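Local coordinates for protein AvrA (Salmonella typhimurium, PDB 6BE0) that probably transfers acetyl groups from acetyl-CoA to serine and threonine residues of target proteins, and binds inositol hexakisphosphate, at residues Tyr64-Gln78 with Ala288-Leu300. Numbering follows the deposited sequence.
Sequences YEETDLEMMPFLVAQ and AHKKRIAEYKSLL. With IHP (inositol hexakisphosphate), chain B.
Asp68 and Arg292 form a buried side-on salt bridge where helix 65-78 crosses helix 288-300 at 72°, a knobs-into-holes packing of two helices of the YopJ-family acetyltransferase fold. The carboxylate and guanidinium lie nearly coplanar, 12° apart: Arg292 NE donates to Asp68 OD1 at 2.9 Å, on the syn lone pair, and Arg292 NH2 to Asp68 OD2 at 2.8 Å. Tyr296 OH approaches the same Asp68 OD1 nearly along the C-O bond, at 2.7 Å, with its ring almost perpendicular to the carboxylate, so OD1 carries two donors. The Arg292 chain is extended through chi1 and chi2 and bends at chi3 (-67°), turning the guanidinium edge to Asp68 while one face receives Tyr64 CB, 3.5 Å from Arg292 CZ. Tyr64 CE2 also meets the edge of the His289 ring.

Tyr296 is a knob among Thr67, Asp68, Met71 and Leu75. Met71 CG makes an off-centre CH-pi contact with the Tyr296 ring, and the sulfur stands above the ring in a distant Met-aromatic contact. Bends at chi2 and chi3 carry Met71 CE on to Leu299 CD1. Leu299 is the second knob, held by Met71, Phe74, Leu75 and Gln78; Leu75 reaches it through CD2 and touches Tyr296 through CD1. Gln78 NE2 donates weakly to Glu295 O and OE1, and a water links Leu75 O, Gln78 NE2 and Glu295 OE1, donating to Leu75 O at 2.6 Å and to Glu295 OE1 at 2.8 Å while accepting from Gln78 NE2.

Farther out, Glu185 is a second anionic partner of Arg292 NH2, and Leu50 of helix 40-55 packs on Tyr64 and Tyr296. The contact thus packs the C-terminal helix against helix 65-78 beside the inositol hexakisphosphate pocket: Glu295 pairs with Lys195 of that pocket, and Lys291 NZ hydrogen-bonds O23 and O32 of the ligand.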
loop_
_atom_site.group_PDB
_atom_site.type_symbol
_atom_site.label_atom_id
_atom_site.label_comp_id
_atom_site.label_asym_id
_atom_site.label_seq_id
_atom_site.Cartn_x
_atom_site.Cartn_y
_atom_site.Cartn_z
ATOM N N TYR A 64 -7.217 -6.354 -13.154
ATOM C CA TYR A 64 -8.050 -5.226 -12.745
ATOM C C TYR A 64 -7.265 -3.917 -12.681
ATOM O O TYR A 64 -7.817 -2.880 -12.311
ATOM C CB TYR A 64 -8.680 -5.511 -11.380
ATOM C CG TYR A 64 -9.518 -6.767 -11.343
ATOM C CD1 TYR A 64 -10.819 -6.768 -11.828
ATOM C CD2 TYR A 64 -9.011 -7.950 -10.823
ATOM C CE1 TYR A 64 -11.591 -7.912 -11.798
ATOM C CE2 TYR A 64 -9.777 -9.101 -10.787
ATOM C CZ TYR A 64 -11.067 -9.075 -11.275
ATOM O OH TYR A 64 -11.834 -10.217 -11.243
ATOM N N GLU A 65 -5.986 -3.969 -13.041
ATOM C CA GLU A 65 -5.094 -2.816 -12.922
ATOM C C GLU A 65 -5.620 -1.591 -13.659
ATOM O O GLU A 65 -5.652 -0.493 -13.107
ATOM C CB GLU A 65 -3.699 -3.160 -13.454
ATOM C CG GLU A 65 -3.058 -4.366 -12.801
ATOM C CD GLU A 65 -1.630 -4.586 -13.251
ATOM O OE1 GLU A 65 -1.154 -3.830 -14.124
ATOM O OE2 GLU A 65 -0.985 -5.522 -12.734
ATOM N N GLU A 66 -6.024 -1.788 -14.909
ATOM C CA GLU A 66 -6.482 -0.691 -15.753
ATOM C C GLU A 66 -7.682 0.020 -15.137
ATOM O O GLU A 66 -7.763 1.247 -15.162
ATOM C CB GLU A 66 -6.837 -1.206 -17.151
ATOM C CG GLU A 66 -7.398 -0.142 -18.087
ATOM C CD GLU A 66 -6.481 1.063 -18.221
ATOM O OE1 GLU A 66 -5.337 0.891 -18.692
ATOM O OE2 GLU A 66 -6.904 2.180 -17.852
ATOM N N THR A 67 -8.609 -0.750 -14.578
ATOM C CA THR A 67 -9.805 -0.172 -13.976
ATOM C C THR A 67 -9.444 0.562 -12.686
ATOM O O THR A 67 -9.937 1.661 -12.436
ATOM C CB THR A 67 -10.874 -1.243 -13.685
ATOM O OG1 THR A 67 -11.205 -1.930 -14.899
ATOM C CG2 THR A 67 -12.136 -0.607 -13.106
ATOM N N ASP A 68 -8.582 -0.045 -11.875
ATOM C CA ASP A 68 -8.098 0.603 -10.660
ATOM C C ASP A 68 -7.481 1.958 -10.987
ATOM O O ASP A 68 -7.764 2.951 -10.320
ATOM C CB ASP A 68 -7.070 -0.274 -9.940
ATOM C CG ASP A 68 -7.703 -1.447 -9.215
ATOM O OD1 ASP A 68 -8.940 -1.459 -9.038
ATOM O OD2 ASP A 68 -6.949 -2.356 -8.804
ATOM N N LEU A 69 -6.645 1.992 -12.022
ATOM C CA LEU A 69 -6.010 3.234 -12.450
ATOM C C LEU A 69 -7.057 4.291 -12.784
ATOM O O LEU A 69 -6.952 5.438 -12.351
ATOM C CB LEU A 69 -5.110 2.997 -13.664
ATOM C CG LEU A 69 -4.310 4.222 -14.119
ATOM C CD1 LEU A 69 -3.228 4.568 -13.104
ATOM C CD2 LEU A 69 -3.706 4.006 -15.497
ATOM N N GLU A 70 -8.066 3.897 -13.553
ATOM C CA GLU A 70 -9.118 4.818 -13.970
ATOM C C GLU A 70 -9.917 5.343 -12.781
ATOM O O GLU A 70 -10.288 6.517 -12.742
ATOM C CB GLU A 70 -10.062 4.136 -14.964
ATOM C CG GLU A 70 -9.437 3.848 -16.322
ATOM C CD GLU A 70 -10.374 3.098 -17.251
ATOM O OE1 GLU A 70 -11.603 3.304 -17.155
ATOM O OE2 GLU A 70 -9.880 2.301 -18.077
ATOM N N MET A 71 -10.176 4.470 -11.812
ATOM C CA MET A 71 -10.988 4.824 -10.653
ATOM C C MET A 71 -10.203 5.589 -9.592
ATOM O O MET A 71 -10.792 6.215 -8.710
ATOM C CB MET A 71 -11.581 3.565 -10.015
ATOM C CG MET A 71 -12.548 2.793 -10.898
ATOM S SD MET A 71 -13.883 3.801 -11.562
ATOM C CE MET A 71 -14.580 4.481 -10.059
ATOM N N MET A 72 -8.877 5.542 -9.679
ATOM C CA MET A 72 -8.024 5.994 -8.581
ATOM C C MET A 72 -8.245 7.456 -8.177
ATOM O O MET A 72 -8.284 7.757 -6.986
ATOM C CB MET A 72 -6.551 5.782 -8.936
ATOM C CG MET A 72 -5.624 5.783 -7.729
ATOM S SD MET A 72 -6.090 4.562 -6.482
ATOM C CE MET A 72 -5.832 3.036 -7.379
ATOM N N PRO A 73 -8.380 8.370 -9.156
ATOM C CA PRO A 73 -8.630 9.768 -8.781
ATOM C C PRO A 73 -9.845 9.926 -7.871
ATOM O O PRO A 73 -9.803 10.700 -6.914
ATOM C CB PRO A 73 -8.867 10.454 -10.129
ATOM C CG PRO A 73 -8.129 9.624 -11.107
ATOM C CD PRO A 73 -8.256 8.213 -10.615
ATOM N N PHE A 74 -10.911 9.190 -8.171
ATOM C CA PHE A 74 -12.119 9.225 -7.358
ATOM C C PHE A 74 -11.889 8.543 -6.015
ATOM O O PHE A 74 -12.368 9.007 -4.981
ATOM C CB PHE A 74 -13.278 8.550 -8.091
ATOM C CG PHE A 74 -13.512 9.086 -9.474
ATOM C CD1 PHE A 74 -14.145 10.302 -9.659
ATOM C CD2 PHE A 74 -13.104 8.372 -10.586
ATOM C CE1 PHE A 74 -14.362 10.797 -10.928
ATOM C CE2 PHE A 74 -13.319 8.863 -11.858
ATOM C CZ PHE A 74 -13.951 10.078 -12.028
ATOM N N LEU A 75 -11.155 7.437 -6.038
ATOM C CA LEU A 75 -10.874 6.679 -4.825
ATOM C C LEU A 75 -10.003 7.484 -3.868
ATOM O O LEU A 75 -10.171 7.417 -2.650
ATOM C CB LEU A 75 -10.198 5.353 -5.176
ATOM C CG LEU A 75 -11.084 4.350 -5.922
ATOM C CD1 LEU A 75 -10.279 3.143 -6.382
ATOM C CD2 LEU A 75 -12.247 3.908 -5.045
ATOM N N VAL A 76 -9.074 8.251 -4.426
ATOM C CA VAL A 76 -8.205 9.100 -3.625
ATOM C C VAL A 76 -8.994 10.278 -3.055
ATOM O O VAL A 76 -8.840 10.629 -1.885
ATOM C CB VAL A 76 -7.008 9.609 -4.454
ATOM C CG1 VAL A 76 -6.245 10.707 -3.714
ATOM C CG2 VAL A 76 -6.079 8.452 -4.785
ATOM N N ALA A 77 -9.839 10.882 -3.886
ATOM C CA ALA A 77 -10.705 11.969 -3.439
ATOM C C ALA A 77 -11.624 11.490 -2.316
ATOM O O ALA A 77 -11.886 12.213 -1.357
ATOM C CB ALA A 77 -11.523 12.509 -4.598
ATOM N N GLN A 78 -12.105 10.260 -2.451
ATOM C CA GLN A 78 -12.964 9.650 -1.445
ATOM C C GLN A 78 -12.225 9.470 -0.122
ATOM O O GLN A 78 -12.759 9.769 0.946
ATOM C CB GLN A 78 -13.486 8.300 -1.944
ATOM C CG GLN A 78 -14.293 7.524 -0.921
ATOM C CD GLN A 78 -15.024 6.347 -1.533
ATOM O OE1 GLN A 78 -16.226 6.418 -1.797
ATOM N NE2 GLN A 78 -14.303 5.254 -1.764
ATOM N N ALA A 288 -8.333 -8.642 -0.799
ATOM C CA ALA A 288 -8.059 -7.451 -1.593
ATOM C C ALA A 288 -9.103 -7.267 -2.689
ATOM O O ALA A 288 -9.519 -6.144 -2.974
ATOM C CB ALA A 288 -6.666 -7.525 -2.199
ATOM N N HIS A 289 -9.527 -8.368 -3.302
ATOM C CA HIS A 289 -10.541 -8.308 -4.349
ATOM C C HIS A 289 -11.875 -7.833 -3.782
ATOM O O HIS A 289 -12.617 -7.108 -4.445
ATOM C CB HIS A 289 -10.705 -9.671 -5.022
ATOM C CG HIS A 289 -9.570 -10.036 -5.928
ATOM N ND1 HIS A 289 -8.358 -10.493 -5.458
ATOM C CD2 HIS A 289 -9.462 -10.002 -7.277
ATOM C CE1 HIS A 289 -7.554 -10.730 -6.480
ATOM N NE2 HIS A 289 -8.199 -10.439 -7.594
ATOM N N LYS A 290 -12.176 -8.242 -2.554
ATOM C CA LYS A 290 -13.381 -7.781 -1.876
ATOM C C LYS A 290 -13.243 -6.312 -1.491
ATOM O O LYS A 290 -14.225 -5.570 -1.501
ATOM C CB LYS A 290 -13.669 -8.631 -0.636
ATOM C CG LYS A 290 -14.185 -10.031 -0.956
ATOM C CD LYS A 290 -14.225 -10.932 0.271
ATOM C CE LYS A 290 -15.310 -10.514 1.253
ATOM N NZ LYS A 290 -15.366 -11.421 2.436
ATOM N N LYS A 291 -12.025 -5.886 -1.163
ATOM C CA LYS A 291 -11.789 -4.495 -0.788
ATOM C C LYS A 291 -12.022 -3.565 -1.976
ATOM O O LYS A 291 -12.537 -2.460 -1.812
ATOM C CB LYS A 291 -10.370 -4.301 -0.246
ATOM C CG LYS A 291 -10.109 -2.904 0.324
ATOM C CD LYS A 291 -11.006 -2.602 1.520
ATOM C CE LYS A 291 -10.770 -1.208 2.083
ATOM N NZ LYS A 291 -9.409 -1.050 2.659
ATOM N N ARG A 292 -11.637 -4.014 -3.168
ATOM C CA ARG A 292 -11.894 -3.252 -4.386
ATOM C C ARG A 292 -13.388 -2.991 -4.527
ATOM O O ARG A 292 -13.808 -1.881 -4.861
ATOM C CB ARG A 292 -11.374 -3.992 -5.624
ATOM C CG ARG A 292 -11.730 -3.299 -6.937
ATOM C CD ARG A 292 -11.231 -4.054 -8.159
ATOM N NE ARG A 292 -9.771 -4.070 -8.248
ATOM C CZ ARG A 292 -8.999 -5.116 -7.963
ATOM N NH1 ARG A 292 -9.523 -6.270 -7.564
ATOM N NH2 ARG A 292 -7.684 -5.009 -8.084
ATOM N N ILE A 293 -14.183 -4.026 -4.273
ATOM C CA ILE A 293 -15.632 -3.931 -4.387
ATOM C C ILE A 293 -16.189 -2.931 -3.376
ATOM O O ILE A 293 -17.055 -2.121 -3.706
ATOM C CB ILE A 293 -16.297 -5.311 -4.186
ATOM C CG1 ILE A 293 -15.848 -6.267 -5.298
ATOM C CG2 ILE A 293 -17.821 -5.184 -4.174
ATOM C CD1 ILE A 293 -16.292 -7.700 -5.106
ATOM N N ALA A 294 -15.687 -2.993 -2.148
ATOM C CA ALA A 294 -16.096 -2.055 -1.110
ATOM C C ALA A 294 -15.776 -0.627 -1.531
ATOM O O ALA A 294 -16.619 0.266 -1.440
ATOM C CB ALA A 294 -15.410 -2.384 0.205
ATOM N N GLU A 295 -14.547 -0.428 -1.996
ATOM C CA GLU A 295 -14.079 0.881 -2.431
ATOM C C GLU A 295 -14.937 1.443 -3.563
ATOM O O GLU A 295 -15.303 2.618 -3.547
ATOM C CB GLU A 295 -12.618 0.788 -2.872
ATOM C CG GLU A 295 -11.632 0.635 -1.721
ATOM C CD GLU A 295 -11.298 1.956 -1.049
ATOM O OE1 GLU A 295 -12.063 2.930 -1.217
ATOM O OE2 GLU A 295 -10.262 2.021 -0.356
ATOM N N TYR A 296 -15.260 0.600 -4.540
ATOM C CA TYR A 296 -16.092 1.021 -5.665
ATOM C C TYR A 296 -17.509 1.361 -5.209
ATOM O O TYR A 296 -18.074 2.376 -5.618
ATOM C CB TYR A 296 -16.151 -0.067 -6.741
ATOM C CG TYR A 296 -14.882 -0.247 -7.550
ATOM C CD1 TYR A 296 -13.680 0.325 -7.152
ATOM C CD2 TYR A 296 -14.893 -0.986 -8.725
ATOM C CE1 TYR A 296 -12.527 0.157 -7.896
ATOM C CE2 TYR A 296 -13.746 -1.158 -9.475
ATOM C CZ TYR A 296 -12.568 -0.585 -9.058
ATOM O OH TYR A 296 -11.429 -0.759 -9.808
ATOM N N LYS A 297 -18.080 0.504 -4.368
ATOM C CA LYS A 297 -19.446 0.695 -3.894
ATOM C C LYS A 297 -19.592 2.002 -3.122
ATOM O O LYS A 297 -20.646 2.637 -3.159
ATOM C CB LYS A 297 -19.880 -0.478 -3.013
ATOM C CG LYS A 297 -20.295 -1.722 -3.786
ATOM C CD LYS A 297 -20.824 -2.796 -2.849
ATOM C CE LYS A 297 -21.293 -4.027 -3.605
ATOM N NZ LYS A 297 -21.860 -5.049 -2.684
ATOM N N SER A 298 -18.533 2.403 -2.426
ATOM C CA SER A 298 -18.559 3.634 -1.641
ATOM C C SER A 298 -18.735 4.858 -2.537
ATOM O O SER A 298 -19.339 5.849 -2.130
ATOM C CB SER A 298 -17.278 3.774 -0.816
ATOM O OG SER A 298 -17.150 2.714 0.115
ATOM N N LEU A 299 -18.205 4.786 -3.754
ATOM C CA LEU A 299 -18.340 5.882 -4.708
ATOM C C LEU A 299 -19.788 6.026 -5.169
ATOM O O LEU A 299 -20.226 7.116 -5.536
ATOM C CB LEU A 299 -17.425 5.665 -5.915
ATOM C CG LEU A 299 -15.919 5.691 -5.642
ATOM C CD1 LEU A 299 -15.151 5.270 -6.886
ATOM C CD2 LEU A 299 -15.469 7.069 -5.181
ATOM N N LEU A 300 -20.524 4.920 -5.146
ATOM C CA LEU A 300 -21.923 4.920 -5.555
ATOM C C LEU A 300 -22.833 5.440 -4.445
ATOM O O LEU A 300 -23.888 6.009 -4.720
ATOM C CB LEU A 300 -22.360 3.513 -5.967
ATOM C CG LEU A 300 -21.575 2.897 -7.128
ATOM C CD1 LEU A 300 -21.997 1.454 -7.361
ATOM C CD2 LEU A 300 -21.756 3.717 -8.395
HETATM C C1 IHP B . -11.952 0.362 8.475
HETATM C C2 IHP B . -11.231 -0.057 7.200
HETATM C C3 IHP B . -11.378 -1.549 6.950
HETATM C C4 IHP B . -12.838 -1.953 6.950
HETATM C C5 IHP B . -13.416 -1.677 8.325
HETATM C C6 IHP B . -13.369 -0.186 8.627
HETATM O O11 IHP B . -11.965 1.777 8.531
HETATM P P1 IHP B . -10.927 2.500 9.504
HETATM O O21 IHP B . -10.389 3.742 8.830
HETATM O O31 IHP B . -9.764 1.585 9.824
HETATM O O41 IHP B . -11.632 2.886 10.777
HETATM O O12 IHP B . -11.728 0.700 6.074
HETATM P P2 IHP B . -10.762 1.679 5.290
HETATM O O22 IHP B . -10.073 2.627 6.243
HETATM O O32 IHP B . -9.702 0.901 4.547
HETATM O O42 IHP B . -11.568 2.489 4.298
HETATM O O13 IHP B . -10.754 -1.898 5.714
HETATM P P3 IHP B . -9.421 -2.771 5.735
HETATM O O23 IHP B . -8.475 -2.281 4.666
HETATM O O33 IHP B . -8.733 -2.682 7.076
HETATM O O43 IHP B . -9.761 -4.212 5.453
HETATM O O14 IHP B . -12.988 -3.327 6.546
HETATM P P4 IHP B . -12.555 -4.594 7.445
HETATM O O24 IHP B . -11.818 -5.590 6.579
HETATM O O34 IHP B . -11.658 -4.194 8.594
HETATM O O44 IHP B . -13.782 -5.277 7.983
HETATM O O15 IHP B . -14.756 -2.158 8.443
HETATM P P5 IHP B . -15.264 -2.660 9.858
HETATM O O25 IHP B . -14.337 -2.167 10.948
HETATM O O35 IHP B . -16.653 -2.127 10.099
HETATM O O45 IHP B . -15.303 -4.168 9.903
HETATM O O16 IHP B . -14.281 0.518 7.786
HETATM P P6 IHP B . -15.288 1.527 8.430
HETATM O O26 IHP B . -16.327 1.923 7.414
HETATM O O36 IHP B . -15.968 0.891 9.614
HETATM O O46 IHP B . -14.564 2.770 8.883
HETATM O O HOH W 1 -11.233 5.617 -1.033
#